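Long-range contact in glutaredoxin 1 (Francisella tularensis subsp. tularensis, PDB 3MSZ), which probably reduces protein disulfides as a small redox protein of the thioredoxin superfamily, and is seen here with glutathione in its binding pocket: residues G53-I65 with D69-N81. Sequence-based numbering, arbitrary orientation.
Sequences GKVIFPISTVPQI and DEHIGGFTELKAN. With GSH (glutathione), chain D; CAC (cacodylate ion), chain C.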
ATOM      1  N   GLY A  53     -10.370 -11.219  -3.687  1.00 21.81           N
ATOM      2  CA  GLY A  53     -10.063 -11.262  -5.101  1.00 20.43           C
ATOM      3  C   GLY A  53      -9.194 -10.088  -5.560  1.00 25.54           C
ATOM      4  O   GLY A  53      -8.823 -10.035  -6.721  1.00 29.51           O
ATOM      5  N   LYS A  54      -8.851  -9.154  -4.675  1.00 25.84           N
ATOM      6  CA  LYS A  54      -8.172  -7.916  -5.115  1.00 30.69           C
ATOM      7  C   LYS A  54      -6.649  -7.910  -4.916  1.00 29.99           C
ATOM      8  O   LYS A  54      -5.963  -7.007  -5.386  1.00 31.49           O
ATOM      9  CB  LYS A  54      -8.760  -6.667  -4.422  1.00 40.25           C
ATOM     10  CG  LYS A  54     -10.278  -6.509  -4.510  1.00 46.07           C
ATOM     11  CD  LYS A  54     -10.771  -6.397  -5.948  1.00 53.94           C
ATOM     12  CE  LYS A  54     -12.302  -6.246  -6.010  1.00 62.75           C
ATOM     13  NZ  LYS A  54     -12.737  -5.255  -7.042  1.00 65.25           N
ATOM     14  N   VAL A  55      -6.113  -8.887  -4.199  1.00 25.58           N
ATOM     15  CA  VAL A  55      -4.669  -8.882  -3.948  1.00 21.69           C
ATOM     16  C   VAL A  55      -4.007  -9.913  -4.840  1.00 26.22           C
ATOM     17  O   VAL A  55      -4.670 -10.834  -5.363  1.00 26.46           O
ATOM     18  CB  VAL A  55      -4.305  -9.103  -2.444  1.00 22.83           C
ATOM     19  CG1 VAL A  55      -4.831  -7.943  -1.582  1.00 23.36           C
ATOM     20  CG2 VAL A  55      -4.795 -10.486  -1.928  1.00 22.60           C
ATOM     21  N   ILE A  56      -2.711  -9.754  -5.061  1.00 24.09           N
ATOM     22  CA  ILE A  56      -2.024 -10.628  -6.016  1.00 28.86           C
ATOM     23  C   ILE A  56      -1.169 -11.649  -5.297  1.00 23.97           C
ATOM     24  O   ILE A  56      -0.561 -12.530  -5.919  1.00 24.87           O
ATOM     25  CB  ILE A  56      -1.190  -9.807  -7.024  1.00 33.67           C
ATOM     26  CG1 ILE A  56      -0.139  -8.950  -6.289  1.00 29.16           C
ATOM     27  CG2 ILE A  56      -2.121  -8.909  -7.816  1.00 38.01           C
ATOM     28  CD1 ILE A  56       0.740  -8.093  -7.212  1.00 30.06           C
ATOM     29  N   PHE A  57      -1.109 -11.495  -3.976  1.00 19.62           N
ATOM     30  CA  PHE A  57      -0.487 -12.461  -3.110  1.00 21.96           C
ATOM     31  C   PHE A  57      -1.140 -12.313  -1.716  1.00 24.97           C
ATOM     32  O   PHE A  57      -1.798 -11.319  -1.436  1.00 23.52           O
ATOM     33  CB  PHE A  57       1.048 -12.294  -3.085  1.00 23.47           C
ATOM     34  CG  PHE A  57       1.520 -10.936  -2.601  1.00 26.39           C
ATOM     35  CD1 PHE A  57       1.972  -9.965  -3.513  1.00 26.49           C
ATOM     36  CD2 PHE A  57       1.532 -10.631  -1.234  1.00 26.34           C
ATOM     37  CE1 PHE A  57       2.421  -8.697  -3.066  1.00 29.42           C
ATOM     38  CE2 PHE A  57       2.001  -9.383  -0.773  1.00 27.82           C
ATOM     39  CZ  PHE A  57       2.437  -8.406  -1.683  1.00 30.76           C
ATOM     40  N   PRO A  58      -0.990 -13.317  -0.855  1.00 24.12           N
ATOM     41  CA  PRO A  58      -1.687 -13.228   0.440  1.00 23.72           C
ATOM     42  C   PRO A  58      -0.950 -12.274   1.338  1.00 23.53           C
ATOM     43  O   PRO A  58       0.251 -12.474   1.538  1.00 25.90           O
ATOM     44  CB  PRO A  58      -1.615 -14.672   0.975  1.00 23.79           C
ATOM     45  CG  PRO A  58      -0.382 -15.230   0.359  1.00 26.12           C
ATOM     46  CD  PRO A  58      -0.243 -14.577  -1.013  1.00 25.76           C
ATOM     47  N   ILE A  59      -1.617 -11.231   1.831  1.00 18.63           N
ATOM     48  CA  ILE A  59      -0.906 -10.185   2.564  1.00 21.31           C
ATOM     49  C   ILE A  59      -0.884 -10.471   4.059  1.00 25.90           C
ATOM     50  O   ILE A  59      -1.809 -11.087   4.594  1.00 25.65           O
ATOM     51  CB  ILE A  59      -1.516  -8.774   2.321  0.83 20.30           C
ATOM     52  CG1 ILE A  59      -2.975  -8.706   2.836  0.92 15.82           C
ATOM     53  CG2 ILE A  59      -1.461  -8.404   0.825  1.00 19.96           C
ATOM     54  CD1 ILE A  59      -3.546  -7.228   2.943  0.74 15.34           C
ATOM     55  N   SER A  60       0.160 -10.010   4.738  1.00 23.33           N
ATOM     56  CA  SER A  60       0.243 -10.209   6.177  1.00 19.70           C
ATOM     57  C   SER A  60       1.150  -9.165   6.808  0.84 25.37           C
ATOM     58  O   SER A  60       1.567  -9.307   7.953  0.76 17.89           O
ATOM     59  CB  SER A  60       0.785 -11.614   6.493  0.91 26.27           C
ATOM     60  OG  SER A  60       2.130 -11.699   6.086  1.00 29.88           O
ATOM     61  N   THR A  61       1.446  -8.117   6.051  1.00 23.90           N
ATOM     62  CA  THR A  61       2.230  -6.994   6.547  1.00 27.95           C
ATOM     63  C   THR A  61       1.663  -5.697   5.965  1.00 24.48           C
ATOM     64  O   THR A  61       0.842  -5.710   5.034  1.00 19.60           O
ATOM     65  CB  THR A  61       3.715  -7.121   6.117  1.00 27.35           C
ATOM     66  OG1 THR A  61       3.829  -6.964   4.693  1.00 27.61           O
ATOM     67  CG2 THR A  61       4.268  -8.502   6.504  1.00 30.53           C
ATOM     68  N   VAL A  62       2.100  -4.571   6.518  1.00 28.22           N
ATOM     69  CA  VAL A  62       1.884  -3.273   5.879  1.00 30.65           C
ATOM     70  C   VAL A  62       3.263  -2.702   5.621  1.00 25.93           C
ATOM     71  O   VAL A  62       4.215  -3.114   6.256  1.00 23.42           O
ATOM     72  CB  VAL A  62       1.064  -2.311   6.755  1.00 28.58           C
ATOM     73  CG1 VAL A  62      -0.415  -2.717   6.726  1.00 26.41           C
ATOM     74  CG2 VAL A  62       1.617  -2.327   8.188  1.00 27.59           C
ATOM     75  N   PRO A  63       3.374  -1.760   4.675  1.00 28.38           N
ATOM     76  CA  PRO A  63       2.262  -1.186   3.909  1.00 25.18           C
ATOM     77  C   PRO A  63       1.728  -2.124   2.808  1.00 23.98           C
ATOM     78  O   PRO A  63       2.435  -3.023   2.349  1.00 21.75           O
ATOM     79  CB  PRO A  63       2.910   0.051   3.264  1.00 21.91           C
ATOM     80  CG  PRO A  63       4.302  -0.415   3.013  1.00 21.11           C
ATOM     81  CD  PRO A  63       4.680  -1.253   4.201  1.00 23.03           C
ATOM     82  N   GLN A  64       0.481  -1.885   2.405  1.00 26.14           N
ATOM     83  CA  GLN A  64      -0.098  -2.457   1.187  1.00 23.87           C
ATOM     84  C   GLN A  64      -0.583  -1.305   0.317  1.00 24.03           C
ATOM     85  O   GLN A  64      -1.393  -0.464   0.739  1.00 22.85           O
ATOM     86  CB  GLN A  64      -1.249  -3.448   1.474  1.00 18.58           C
ATOM     87  CG  GLN A  64      -0.801  -4.733   2.233  1.00 22.03           C
ATOM     88  CD  GLN A  64       0.310  -5.533   1.528  1.00 22.84           C
ATOM     89  OE1 GLN A  64       1.146  -6.185   2.175  1.00 29.19           O
ATOM     90  NE2 GLN A  64       0.331  -5.474   0.209  1.00 18.65           N
ATOM     91  N   ILE A  65      -0.094  -1.293  -0.920  1.00 22.49           N
ATOM     92  CA  ILE A  65      -0.336  -0.202  -1.839  1.00 21.80           C
ATOM     93  C   ILE A  65      -1.196  -0.653  -3.025  1.00 27.38           C
ATOM     94  O   ILE A  65      -0.908  -1.677  -3.665  1.00 23.87           O
ATOM     95  CB  ILE A  65       1.016   0.321  -2.367  1.00 25.51           C
ATOM     96  CG1 ILE A  65       1.867   0.817  -1.190  1.00 27.11           C
ATOM     97  CG2 ILE A  65       0.794   1.411  -3.440  1.00 25.35           C
ATOM     98  CD1 ILE A  65       3.341   0.879  -1.488  1.00 29.84           C
ATOM     99  N   ASP A  69      -6.744   0.612  -8.256  1.00 46.85           N
ATOM    100  CA  ASP A  69      -7.446  -0.614  -7.861  1.00 51.90           C
ATOM    101  C   ASP A  69      -6.644  -1.901  -8.104  1.00 47.49           C
ATOM    102  O   ASP A  69      -7.106  -3.009  -7.821  1.00 50.13           O
ATOM    103  CB  ASP A  69      -8.837  -0.673  -8.519  1.00 60.56           C
ATOM    104  CG  ASP A  69      -9.722   0.519  -8.120  1.00 70.83           C
ATOM    105  OD1 ASP A  69      -9.822   0.819  -6.900  1.00 70.00           O
ATOM    106  OD2 ASP A  69     -10.305   1.160  -9.029  1.00 74.59           O
ATOM    107  N   GLU A  70      -5.433  -1.749  -8.616  1.00 38.35           N
ATOM    108  CA  GLU A  70      -4.556  -2.881  -8.771  1.00 40.33           C
ATOM    109  C   GLU A  70      -3.626  -2.948  -7.561  1.00 34.72           C
ATOM    110  O   GLU A  70      -2.942  -1.978  -7.229  1.00 29.22           O
ATOM    111  CB  GLU A  70      -3.745  -2.758 -10.064  1.00 56.32           C
ATOM    112  CG  GLU A  70      -4.545  -3.007 -11.349  1.00 73.59           C
ATOM    113  CD  GLU A  70      -3.934  -4.110 -12.220  1.00 86.33           C
ATOM    114  OE1 GLU A  70      -2.708  -4.342 -12.101  1.00 86.92           O
ATOM    115  OE2 GLU A  70      -4.674  -4.744 -13.019  1.00 89.99           O
ATOM    116  N   HIS A  71      -3.621  -4.099  -6.902  1.00 30.45           N
ATOM    117  CA  HIS A  71      -2.717  -4.370  -5.785  1.00 26.99           C
ATOM    118  C   HIS A  71      -1.264  -4.367  -6.281  1.00 28.37           C
ATOM    119  O   HIS A  71      -0.906  -5.146  -7.147  1.00 32.72           O
ATOM    120  CB  HIS A  71      -3.081  -5.736  -5.203  1.00 22.73           C
ATOM    121  CG  HIS A  71      -2.212  -6.183  -4.067  1.00 22.61           C
ATOM    122  ND1 HIS A  71      -1.713  -5.318  -3.113  1.00 30.68           N
ATOM    123  CD2 HIS A  71      -1.771  -7.417  -3.719  1.00 21.80           C
ATOM    124  CE1 HIS A  71      -0.980  -5.993  -2.246  1.00 27.46           C
ATOM    125  NE2 HIS A  71      -1.017  -7.277  -2.579  1.00 29.08           N
ATOM    126  N   ILE A  72      -0.416  -3.505  -5.730  1.00 27.26           N
ATOM    127  CA  ILE A  72       0.990  -3.484  -6.130  1.00 26.13           C
ATOM    128  C   ILE A  72       1.826  -4.360  -5.195  1.00 31.89           C
ATOM    129  O   ILE A  72       2.710  -5.132  -5.641  1.00 31.78           O
ATOM    130  CB  ILE A  72       1.586  -2.036  -6.107  1.00 36.50           C
ATOM    131  CG1 ILE A  72       1.299  -1.304  -7.406  1.00 37.09           C
ATOM    132  CG2 ILE A  72       3.105  -2.076  -5.921  1.00 30.13           C
ATOM    133  CD1 ILE A  72      -0.156  -1.261  -7.805  1.00 43.38           C
ATOM    134  N   GLY A  73       1.549  -4.226  -3.901  1.00 25.83           N
ATOM    135  CA  GLY A  73       2.305  -4.935  -2.894  1.00 26.38           C
ATOM    136  C   GLY A  73       2.838  -3.997  -1.831  1.00 26.40           C
ATOM    137  O   GLY A  73       2.214  -2.968  -1.520  1.00 23.55           O
ATOM    138  N   GLY A  74       3.978  -4.369  -1.251  1.00 21.17           N
ATOM    139  CA  GLY A  74       4.634  -3.545  -0.242  1.00 20.06           C
ATOM    140  C   GLY A  74       5.663  -2.581  -0.842  1.00 25.90           C
ATOM    141  O   GLY A  74       5.654  -2.258  -2.042  1.00 22.40           O
ATOM    142  N   PHE A  75       6.604  -2.154  -0.016  1.00 19.52           N
ATOM    143  CA  PHE A  75       7.570  -1.177  -0.483  1.00 25.61           C
ATOM    144  C   PHE A  75       8.554  -1.708  -1.556  1.00 28.21           C
ATOM    145  O   PHE A  75       8.865  -1.020  -2.521  1.00 21.89           O
ATOM    146  CB  PHE A  75       8.336  -0.634   0.714  1.00 26.38           C
ATOM    147  CG  PHE A  75       9.279   0.431   0.351  1.00 26.11           C
ATOM    148  CD1 PHE A  75      10.647   0.237   0.471  1.00 27.14           C
ATOM    149  CD2 PHE A  75       8.805   1.630  -0.132  1.00 23.58           C
ATOM    150  CE1 PHE A  75      11.531   1.255   0.132  1.00 29.87           C
ATOM    151  CE2 PHE A  75       9.682   2.636  -0.505  1.00 27.97           C
ATOM    152  CZ  PHE A  75      11.045   2.446  -0.360  1.00 27.45           C
ATOM    153  N   THR A  76       9.038  -2.935  -1.371  1.00 27.62           N
ATOM    154  CA  THR A  76       9.857  -3.593  -2.376  1.00 28.26           C
ATOM    155  C   THR A  76       9.182  -3.582  -3.723  1.00 30.98           C
ATOM    156  O   THR A  76       9.808  -3.243  -4.725  1.00 32.38           O
ATOM    157  CB  THR A  76      10.162  -5.035  -1.972  1.00 34.42           C
ATOM    158  OG1 THR A  76      11.011  -5.002  -0.822  1.00 39.39           O
ATOM    159  CG2 THR A  76      10.855  -5.816  -3.121  1.00 34.19           C
ATOM    160  N   GLU A  77       7.895  -3.927  -3.760  1.00 28.86           N
ATOM    161  CA  GLU A  77       7.205  -3.947  -5.039  1.00 25.93           C
ATOM    162  C   GLU A  77       7.042  -2.556  -5.605  1.00 30.03           C
ATOM    163  O   GLU A  77       7.116  -2.369  -6.824  1.00 28.77           O
ATOM    164  CB  GLU A  77       5.850  -4.641  -4.968  1.00 22.31           C
ATOM    165  CG  GLU A  77       5.933  -6.142  -4.792  1.00 25.20           C
ATOM    166  CD  GLU A  77       6.082  -6.557  -3.314  1.00 38.95           C
ATOM    167  OE1 GLU A  77       6.081  -5.672  -2.417  1.00 36.25           O
ATOM    168  OE2 GLU A  77       6.189  -7.775  -3.051  1.00 42.99           O
ATOM    169  N   LEU A  78       6.801  -1.577  -4.735  1.00 27.64           N
ATOM    170  CA  LEU A  78       6.658  -0.200  -5.195  1.00 25.48           C
ATOM    171  C   LEU A  78       7.929   0.213  -5.932  1.00 30.54           C
ATOM    172  O   LEU A  78       7.883   0.711  -7.053  1.00 36.30           O
ATOM    173  CB  LEU A  78       6.413   0.737  -4.013  1.00 24.45           C
ATOM    174  CG  LEU A  78       6.236   2.229  -4.312  1.00 25.62           C
ATOM    175  CD1 LEU A  78       5.024   2.463  -5.208  1.00 25.38           C
ATOM    176  CD2 LEU A  78       6.102   3.012  -2.999  1.00 24.75           C
ATOM    177  N   LYS A  79       9.065   0.002  -5.297  1.00 29.65           N
ATOM    178  CA  LYS A  79      10.326   0.418  -5.900  1.00 35.12           C
ATOM    179  C   LYS A  79      10.606  -0.345  -7.189  1.00 38.98           C
ATOM    180  O   LYS A  79      11.102   0.240  -8.165  1.00 39.29           O
ATOM    181  CB  LYS A  79      11.470   0.247  -4.912  1.00 35.68           C
ATOM    182  CG  LYS A  79      11.396   1.231  -3.767  1.00 37.97           C
ATOM    183  CD  LYS A  79      11.363   2.673  -4.291  1.00 45.42           C
ATOM    184  CE  LYS A  79      12.785   3.278  -4.325  1.00 51.77           C
ATOM    185  NZ  LYS A  79      13.037   4.062  -5.570  1.00 59.35           N
ATOM    186  N   ALA A  80      10.293  -1.645  -7.193  1.00 35.07           N
ATOM    187  CA  ALA A  80      10.464  -2.460  -8.401  1.00 36.78           C
ATOM    188  C   ALA A  80       9.708  -1.865  -9.576  1.00 37.66           C
ATOM    189  O   ALA A  80      10.134  -1.992 -10.712  1.00 45.56           O
ATOM    190  CB  ALA A  80      10.013  -3.889  -8.174  1.00 33.71           C
ATOM    191  N   ASN A  81       8.579  -1.222  -9.300  1.00 32.53           N
ATOM    192  CA  ASN A  81       7.778  -0.622 -10.357  1.00 36.85           C
ATOM    193  C   ASN A  81       7.868   0.896 -10.449  1.00 36.32           C
ATOM    194  O   ASN A  81       7.006   1.520 -11.079  1.00 36.41           O
ATOM    195  CB  ASN A  81       6.319  -1.012 -10.169  1.00 40.00           C
ATOM    196  CG  ASN A  81       6.106  -2.491 -10.310  1.00 42.47           C
ATOM    197  OD1 ASN A  81       5.967  -3.005 -11.421  1.00 42.79           O
ATOM    198  ND2 ASN A  81       6.083  -3.195  -9.188  1.00 36.19           N
TER
HETATM  199  N1  GSH D  92      10.356 -10.362   1.595  1.00 58.88           N
HETATM  200  CA1 GSH D  92       9.685  -9.126   1.963  1.00 56.34           C
HETATM  201  C1  GSH D  92       8.585  -9.300   2.986  1.00 60.66           C
HETATM  202  O11 GSH D  92       7.664 -10.134   2.801  1.00 61.79           O
HETATM  203  O12 GSH D  92       8.577  -8.590   4.035  1.00 53.72           O
HETATM  204  CB1 GSH D  92      10.640  -8.123   2.591  1.00 43.90           C
HETATM  205  CG1 GSH D  92       9.701  -6.923   2.720  1.00 28.35           C
HETATM  206  CD1 GSH D  92      10.390  -5.680   3.118  1.00 36.84           C
HETATM  207  OE1 GSH D  92      11.585  -5.289   2.469  1.00 33.82           O
HETATM  208  N2  GSH D  92       9.721  -5.052   4.076  1.00 39.34           N
HETATM  209  CA2 GSH D  92       8.284  -5.052   3.970  1.00 37.86           C
HETATM  210  C2  GSH D  92       7.829  -4.312   2.759  1.00 36.46           C
HETATM  211  O2  GSH D  92       6.596  -3.596   2.780  1.00 28.35           O
HETATM  212  CB2 GSH D  92       7.706  -4.376   5.192  1.00 50.59           C
HETATM  213  SG2 GSH D  92       7.227  -5.588   6.445  1.00 60.55           S
HETATM  214  N3  GSH D  92       8.665  -4.371   1.699  1.00 35.13           N
HETATM  215  CA3 GSH D  92       8.186  -4.879   0.439  1.00 40.86           C
HETATM  216  C3  GSH D  92       7.440  -6.212   0.553  1.00 56.09           C
HETATM  217  O31 GSH D  92       7.501  -6.966   1.554  1.00 72.50           O
HETATM  218  O32 GSH D  92       6.716  -6.621  -0.365  1.00 47.86           O
HETATM  219 AS   CAC C  91       4.033  -5.405  10.559  1.00161.33          AS
HETATM  220  O1  CAC C  91       5.163  -4.117  10.851  1.00 83.18           O
HETATM  221  O2  CAC C  91       3.720  -5.361   8.864  1.00 35.09           O
HETATM  222  C1  CAC C  91       4.817  -7.139  11.050  1.00 85.65           C
HETATM  223  C2  CAC C  91       2.360  -5.109  11.527  1.00 72.72           C
HETATM  224  O   HOH W   1      -4.930  -6.189  -8.047  1.00 35.65           O
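The beta hairpin of strands 64-67 and 70-73, with the cis-proline turn before it and helix 75-80 after it, is the C-terminal beta-beta-alpha part of the thioredoxin fold and supplies much of the glutathione pocket; here Ile65 pairs with Gly73 of strand 70-73, an edge strand of the sheet. Ile65 N donates to Gly73 O at 2.9 Å, in the carbonyl plane, and Ile72 N returns a straighter bond to Ile65 O (2.8 Å, 166° at the hydrogen). Because Ile72 and Gly73 both face Ile65, the edge strand carries a classic beta bulge just before the chain enters the helix. On one face of the sheet, Ile65 CD1 meets Leu78 CD2 at 3.8 Å, the two side chains crossing at about a right angle; both also touch Phe24 of helix 15-26, so helices 75-80 and 15-26 pack together on this face.

On the other face, residues 54-59 arch over His71. With CG anti to the backbone N (chi1 178°), its imidazole reaches under this loop. Val55 CG1 forms a CH-pi contact over one face of the His71 ring, 3.9 Å from its centroid, and Ile59 CG2 approaches His71 NE2 obliquely. His71 NE2 in turn lies over a face of the Phe57 ring, 3.7 Å from Phe57 CZ, the ring planes inclined at 48°. A water accepts from His71 N and donates to Lys54 O, joining loop to strand where no direct backbone bond is made.

At the pocket end, the peptide before Pro63 is cis, Pro63 CD lies 3.3 Å from glutathione O2, and Phe75 N donates an almost straight bond (3.1 Å) to the same oxygen. Direct strand pairing probably helps set the cis-proline beside the helix start, where both meet the ligand, while mostly apolar packing and one water hold the preceding loop against the sheet edge.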